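Local coordinates for virulence associated protein VapB (Rhodococcus equi, PDB 4CV7) that is of unknown molecular function but belongs to the plasmid-encoded virulence-associated proteins of this pathogen and forms an eight-stranded antiparallel beta-barrel with two Greek-key motifs, at residues G10-A15 and Q19-Y24; M29-D34 and I76-S81. One frame throughout, in Å; residues are numbered along the deposited sequence.

Contact 1 of 2, residues G10-A15 and Q19-Y24; sequences GNVISA and QKFHVY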
loop_
_atom_site.group_PDB
_atom_site.type_symbol
_atom_site.label_atom_id
_atom_site.label_comp_id
_atom_site.label_asym_id
_atom_site.label_seq_id
_atom_site.Cartn_x
_atom_site.Cartn_y
_atom_site.Cartn_z
ATOM N N GLY A 10 3.358 -1.205 7.908
ATOM C CA GLY A 10 3.961 -0.363 6.943
ATOM C C GLY A 10 4.213 1.037 7.402
ATOM O O GLY A 10 3.965 1.358 8.551
ATOM N N ASN A 11 4.642 1.878 6.469
ATOM C CA ASN A 11 4.810 3.254 6.815
ATOM C C ASN A 11 4.635 4.125 5.561
ATOM O O ASN A 11 4.658 3.639 4.414
ATOM C CB ASN A 11 6.167 3.476 7.514
ATOM C CG ASN A 11 7.376 2.976 6.710
ATOM O OD1 ASN A 11 7.589 3.374 5.575
ATOM N ND2 ASN A 11 8.044 1.963 7.218
ATOM N N VAL A 12 4.483 5.414 5.792
ATOM C CA VAL A 12 4.313 6.390 4.738
ATOM C C VAL A 12 5.067 7.657 5.106
ATOM O O VAL A 12 4.983 8.095 6.279
ATOM C CB VAL A 12 2.821 6.683 4.502
ATOM C CG1 VAL A 12 2.106 7.056 5.802
ATOM C CG2 VAL A 12 2.570 7.724 3.436
ATOM N N ILE A 13 5.712 8.257 4.114
ATOM C CA ILE A 13 6.304 9.589 4.291
ATOM C C ILE A 13 5.672 10.439 3.223
ATOM O O ILE A 13 5.830 10.128 2.033
ATOM C CB ILE A 13 7.834 9.538 4.120
ATOM C CG1 ILE A 13 8.376 8.527 5.126
ATOM C CG2 ILE A 13 8.464 10.913 4.342
ATOM C CD1 ILE A 13 9.850 8.325 5.150
ATOM N N SER A 14 5.001 11.533 3.605
ATOM C CA SER A 14 4.400 12.469 2.688
ATOM C C SER A 14 5.156 13.778 2.598
ATOM O O SER A 14 5.372 14.384 3.663
ATOM C CB SER A 14 2.979 12.739 3.106
ATOM O OG SER A 14 2.360 13.676 2.175
ATOM N N ALA A 15 5.353 14.257 1.354
ATOM C CA ALA A 15 5.701 15.650 1.064
ATOM C C ALA A 15 4.558 16.516 0.567
ATOM O O ALA A 15 4.818 17.504 -0.051
ATOM C CB ALA A 15 6.856 15.660 0.053
ATOM N N GLN A 19 4.053 10.891 -1.990
ATOM C CA GLN A 19 4.192 9.979 -0.797
ATOM C C GLN A 19 4.963 8.756 -1.154
ATOM O O GLN A 19 4.754 8.119 -2.200
ATOM C CB GLN A 19 2.800 9.501 -0.314
ATOM C CG GLN A 19 1.934 10.688 0.089
ATOM C CD GLN A 19 1.151 11.278 -1.075
ATOM O OE1 GLN A 19 0.645 10.490 -1.872
ATOM N NE2 GLN A 19 1.122 12.586 -1.194
ATOM N N LYS A 20 5.859 8.329 -0.222
ATOM C CA LYS A 20 6.494 7.029 -0.331
ATOM C C LYS A 20 5.869 6.079 0.677
ATOM O O LYS A 20 5.751 6.385 1.852
ATOM C CB LYS A 20 7.937 7.229 0.059
ATOM C CG LYS A 20 8.674 5.887 0.087
ATOM C CD LYS A 20 8.966 5.228 -1.212
ATOM C CE LYS A 20 10.255 5.608 -1.819
ATOM N NZ LYS A 20 10.379 4.887 -3.128
ATOM N N PHE A 21 5.387 4.929 0.165
ATOM C CA PHE A 21 4.824 3.911 0.990
ATOM C C PHE A 21 5.766 2.677 1.060
ATOM O O PHE A 21 6.334 2.303 0.030
ATOM C CB PHE A 21 3.450 3.403 0.408
ATOM C CG PHE A 21 2.271 4.284 0.648
ATOM C CD1 PHE A 21 2.151 5.491 -0.016
ATOM C CD2 PHE A 21 1.252 3.912 1.532
ATOM C CE1 PHE A 21 1.057 6.324 0.177
ATOM C CE2 PHE A 21 0.153 4.774 1.740
ATOM C CZ PHE A 21 0.073 5.940 1.037
ATOM N N HIS A 22 5.820 2.051 2.221
ATOM C CA HIS A 22 6.411 0.696 2.395
ATOM C C HIS A 22 5.380 -0.120 3.082
ATOM O O HIS A 22 4.700 0.282 4.027
ATOM C CB HIS A 22 7.688 0.736 3.193
ATOM C CG HIS A 22 8.775 1.410 2.440
ATOM N ND1 HIS A 22 9.147 2.702 2.670
ATOM C CD2 HIS A 22 9.595 0.944 1.480
ATOM C CE1 HIS A 22 10.171 3.009 1.879
ATOM N NE2 HIS A 22 10.468 1.950 1.164
ATOM N N VAL A 23 5.255 -1.333 2.649
ATOM C CA VAL A 23 4.500 -2.339 3.376
ATOM C C VAL A 23 5.309 -3.592 3.543
ATOM O O VAL A 23 5.907 -4.088 2.568
ATOM C CB VAL A 23 3.153 -2.761 2.662
ATOM C CG1 VAL A 23 2.378 -3.814 3.414
ATOM C CG2 VAL A 23 2.299 -1.547 2.404
ATOM N N TYR A 24 5.274 -4.198 4.700
ATOM C CA TYR A 24 5.984 -5.456 4.990
ATOM C C TYR A 24 4.912 -6.541 5.026
ATOM O O TYR A 24 4.046 -6.545 5.917
ATOM C CB TYR A 24 6.788 -5.324 6.275
ATOM C CG TYR A 24 7.740 -4.118 6.116
ATOM C CD1 TYR A 24 8.849 -4.272 5.311
ATOM C CD2 TYR A 24 7.476 -2.832 6.600
ATOM C CE1 TYR A 24 9.705 -3.235 5.035
ATOM C CE2 TYR A 24 8.360 -1.762 6.270
ATOM C CZ TYR A 24 9.442 -1.999 5.507
ATOM O OH TYR A 24 10.387 -1.096 5.102
HETATM O O HOH W 1 7.733 5.049 3.604
#
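Two first torsions bring Asn11 and His22 together: Asn11 CG sits between its backbone N and carbonyl carbon (chi1 55°), while His22 CG stands beside its own N and opposite the carbonyl carbon (chi1 -68°). The amide oxygen thus arrives at the edge of the imidazole, near the ring plane, with the two flat groups inclined at 62°. The direct bond from His22 ND1 to Asn11 OD1 is weak, at 3.4 Å. A water bridges the two side chains, accepting from His22 ND1 at 2.9 Å; it lies near Asn11 OD1 and Lys20 O. The nearest atom of the His22 side chain is about 2 Å from a bound cobalt ion, a distance that fits direct coordination, while ND1 is turned to the water and the amide. On the other flank of the amide, Asn11 ND2 meets the edge of the Tyr24 ring, 3.9 Å from CE2.

The backbones beneath form a beta hairpin of strands 4-14 and 18-25 in the antiparallel barrel. Asn11 with His22 and Ile13 with Lys20 are hydrogen-bonded pairs, each joined by two N-H to O bonds; the bond from Asn11 N to His22 O, for example, measures 2.9 Å.

Val12, Ser14, Gln19 and Phe21 occupy the opposite, buried side of the hairpin. Val12 and Phe21 lie alongside one another, and in the conformer described here Val12 CG2 makes a CH-pi contact over one ring face, 3.9 Å from the centroid and displaced toward the rim. Phe65 and Tyr67 also meet this phenyl ring. Farther along, Ser14 CB and OG rest on Gln19 CG, at 3.7 Å from OG; the hydroxyl bonds to Ala16 N, and Gln19 NE2 reaches Gly37 O.

Contact 2 of 2, residues M29-D34 and I76-S81; sequences MVFDGD and INFFDS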
loop_
_atom_site.group_PDB
_atom_site.type_symbol
_atom_site.label_atom_id
_atom_site.label_comp_id
_atom_site.label_asym_id
_atom_site.label_seq_id
_atom_site.Cartn_x
_atom_site.Cartn_y
_atom_site.Cartn_z
ATOM N N MET A 29 8.086 -10.275 2.208
ATOM C CA MET A 29 8.070 -9.486 1.022
ATOM C C MET A 29 7.848 -8.001 1.372
ATOM O O MET A 29 7.208 -7.687 2.352
ATOM C CB MET A 29 6.910 -9.923 0.132
ATOM C CG MET A 29 7.252 -10.026 -1.298
ATOM S SD MET A 29 8.650 -11.089 -1.771
ATOM C CE MET A 29 7.897 -12.725 -1.578
ATOM N N VAL A 30 8.308 -7.107 0.540
ATOM C CA VAL A 30 8.242 -5.725 0.819
ATOM C C VAL A 30 7.646 -4.957 -0.396
ATOM O O VAL A 30 8.090 -5.175 -1.515
ATOM C CB VAL A 30 9.652 -5.122 1.131
ATOM C CG1 VAL A 30 9.530 -3.670 1.342
ATOM C CG2 VAL A 30 10.329 -5.872 2.277
ATOM N N PHE A 31 6.633 -4.111 -0.127
ATOM C CA PHE A 31 6.035 -3.219 -1.154
ATOM C C PHE A 31 6.755 -1.875 -1.042
ATOM O O PHE A 31 6.721 -1.283 0.034
ATOM C CB PHE A 31 4.585 -3.103 -0.953
ATOM C CG PHE A 31 3.900 -2.217 -1.974
ATOM C CD1 PHE A 31 3.718 -2.663 -3.252
ATOM C CD2 PHE A 31 3.503 -0.915 -1.669
ATOM C CE1 PHE A 31 3.098 -1.836 -4.217
ATOM C CE2 PHE A 31 2.840 -0.137 -2.637
ATOM C CZ PHE A 31 2.738 -0.576 -3.889
ATOM N N ASP A 32 7.220 -1.394 -2.183
ATOM C CA ASP A 32 7.771 -0.029 -2.337
ATOM C C ASP A 32 6.854 0.721 -3.271
ATOM O O ASP A 32 6.842 0.379 -4.489
ATOM C CB ASP A 32 9.182 -0.118 -2.939
ATOM C CG ASP A 32 9.975 1.213 -3.002
ATOM O OD1 ASP A 32 9.491 2.324 -2.865
ATOM O OD2 ASP A 32 11.199 1.156 -3.197
ATOM N N GLY A 33 6.184 1.728 -2.766
ATOM C CA GLY A 33 5.286 2.500 -3.656
ATOM C C GLY A 33 5.474 3.988 -3.601
ATOM O O GLY A 33 5.854 4.553 -2.596
ATOM N N ASP A 34 5.303 4.593 -4.775
ATOM C CA ASP A 34 5.526 6.002 -4.965
ATOM C C ASP A 34 4.219 6.600 -5.488
ATOM O O ASP A 34 3.857 6.261 -6.598
ATOM C CB ASP A 34 6.637 6.198 -5.991
ATOM C CG ASP A 34 7.950 5.669 -5.484
ATOM O OD1 ASP A 34 8.589 6.324 -4.676
ATOM O OD2 ASP A 34 8.410 4.703 -6.046
ATOM N N ILE A 76 -5.755 0.533 1.046
ATOM C CA ILE A 76 -4.766 0.499 -0.070
ATOM C C ILE A 76 -5.171 -0.624 -0.988
ATOM O O ILE A 76 -5.235 -1.777 -0.577
ATOM C CB ILE A 76 -3.322 0.261 0.400
ATOM C CG1 ILE A 76 -2.908 1.348 1.396
ATOM C CG2 ILE A 76 -2.429 0.309 -0.773
ATOM C CD1 ILE A 76 -1.643 0.975 2.193
ATOM N N ASN A 77 -5.407 -0.285 -2.266
ATOM C CA ASN A 77 -5.713 -1.313 -3.307
ATOM C C ASN A 77 -4.519 -1.479 -4.215
ATOM O O ASN A 77 -3.882 -0.474 -4.581
ATOM C CB ASN A 77 -6.902 -0.835 -4.130
ATOM C CG ASN A 77 -8.196 -0.812 -3.343
ATOM O OD1 ASN A 77 -8.414 -1.580 -2.429
ATOM N ND2 ASN A 77 -9.081 0.117 -3.720
ATOM N N PHE A 78 -4.305 -2.728 -4.622
ATOM C CA PHE A 78 -3.212 -3.045 -5.544
ATOM C C PHE A 78 -3.721 -3.517 -6.855
ATOM O O PHE A 78 -4.693 -4.296 -6.920
ATOM C CB PHE A 78 -2.314 -4.141 -4.948
ATOM C CG PHE A 78 -1.723 -3.773 -3.614
ATOM C CD1 PHE A 78 -0.594 -2.978 -3.584
ATOM C CD2 PHE A 78 -2.272 -4.208 -2.412
ATOM C CE1 PHE A 78 -0.029 -2.616 -2.374
ATOM C CE2 PHE A 78 -1.677 -3.814 -1.222
ATOM C CZ PHE A 78 -0.558 -3.069 -1.194
ATOM N N PHE A 79 -3.096 -3.070 -7.943
ATOM C CA PHE A 79 -3.522 -3.367 -9.308
ATOM C C PHE A 79 -2.412 -3.811 -10.224
ATOM O O PHE A 79 -1.232 -3.470 -10.051
ATOM C CB PHE A 79 -4.161 -2.152 -9.967
ATOM C CG PHE A 79 -5.286 -1.567 -9.130
ATOM C CD1 PHE A 79 -6.591 -2.005 -9.288
ATOM C CD2 PHE A 79 -5.088 -0.544 -8.253
ATOM C CE1 PHE A 79 -7.609 -1.516 -8.492
ATOM C CE2 PHE A 79 -6.102 -0.065 -7.467
ATOM C CZ PHE A 79 -7.380 -0.482 -7.625
ATOM N N ASP A 80 -2.788 -4.673 -11.161
ATOM C CA ASP A 80 -1.932 -5.074 -12.322
ATOM C C ASP A 80 -1.964 -4.081 -13.437
ATOM O O ASP A 80 -2.678 -3.078 -13.389
ATOM C CB ASP A 80 -2.194 -6.514 -12.760
ATOM C CG ASP A 80 -3.485 -6.694 -13.420
ATOM O OD1 ASP A 80 -3.984 -5.811 -14.140
ATOM O OD2 ASP A 80 -4.076 -7.813 -13.386
ATOM N N SER A 81 -1.162 -4.351 -14.435
ATOM C CA SER A 81 -1.000 -3.391 -15.539
ATOM C C SER A 81 -2.280 -3.236 -16.381
ATOM O O SER A 81 -2.458 -2.205 -17.091
ATOM C CB SER A 81 0.205 -3.765 -16.347
ATOM O OG SER A 81 0.010 -4.998 -16.981
#
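Phe31 and Phe78 meet as a T-shaped pair: the edge of the Phe78 ring is directed at the face of the Phe31 ring. Their planes stand 77° apart and their centroids are separated by 4.9 Å. The atom that leads that edge is Phe78 CE1, which lies 3.6 Å above the plane of the Phe31 ring and over its centre. Its near-central position is confirmed by the even spread of distances, from 3.7 Å to Phe31 CE1 to 4.0 Å to Phe31 CG. Phe78 CD1 is the next atom of that edge, 3.9 Å from Phe31 CE1.

The side chains point at each other's strand, run roughly antiparallel and pass one another, bridging backbones whose CA atoms at Phe31 and Phe78 are 10.2 Å apart. Phe31 reaches inward with CG anti to its N (chi1 -179°), whereas Phe78 holds CG anti to its carbonyl carbon (chi1 -58°). Along its own strand, the Phe31 ring spreads toward Gly33: Phe31 CE2 is 3.7 Å from Gly33 CA. No hydrogen bond joins the segments, so the contact is purely aromatic and apolar.

Both rings also meet Trp107 and pack with Phe65, while Leu58 from helix 55-61 and Ile89 from strand 85-91 touch Phe78. Strands 29-37 and 74-79 are not neighbours in the sheet; strands 100-108 and 64-68 lie between them along one way round. An aromatic pair spanning such strands is part of the hydrophobic interior of a closed antiparallel Greek-key beta-barrel.

Overall arrangement
Contact 1 comes first along the chain and closes before contact 2 opens; their centres are 11 Å apart. The two differ in kind: contact 1 pairs neighbouring strands 4-14 and 18-25 in the barrel wall, whereas contact 2 crosses the interior between strands 29-37 and 74-79. Strands 18-25 and 29-37 are consecutive in sequence and adjacent in the sheet, which ties the contacts directly. Lys20 NZ forms salt bridges with Asp34 OD1 at 2.8 Å and, in the conformer described here, with Asp32 OD1 at 2.7 Å, and Tyr24 packs on Val30. The polar outer and aromatic inner faces of strand 29-37 are two sides of one wall in this barrel, the C-terminal part of VapB.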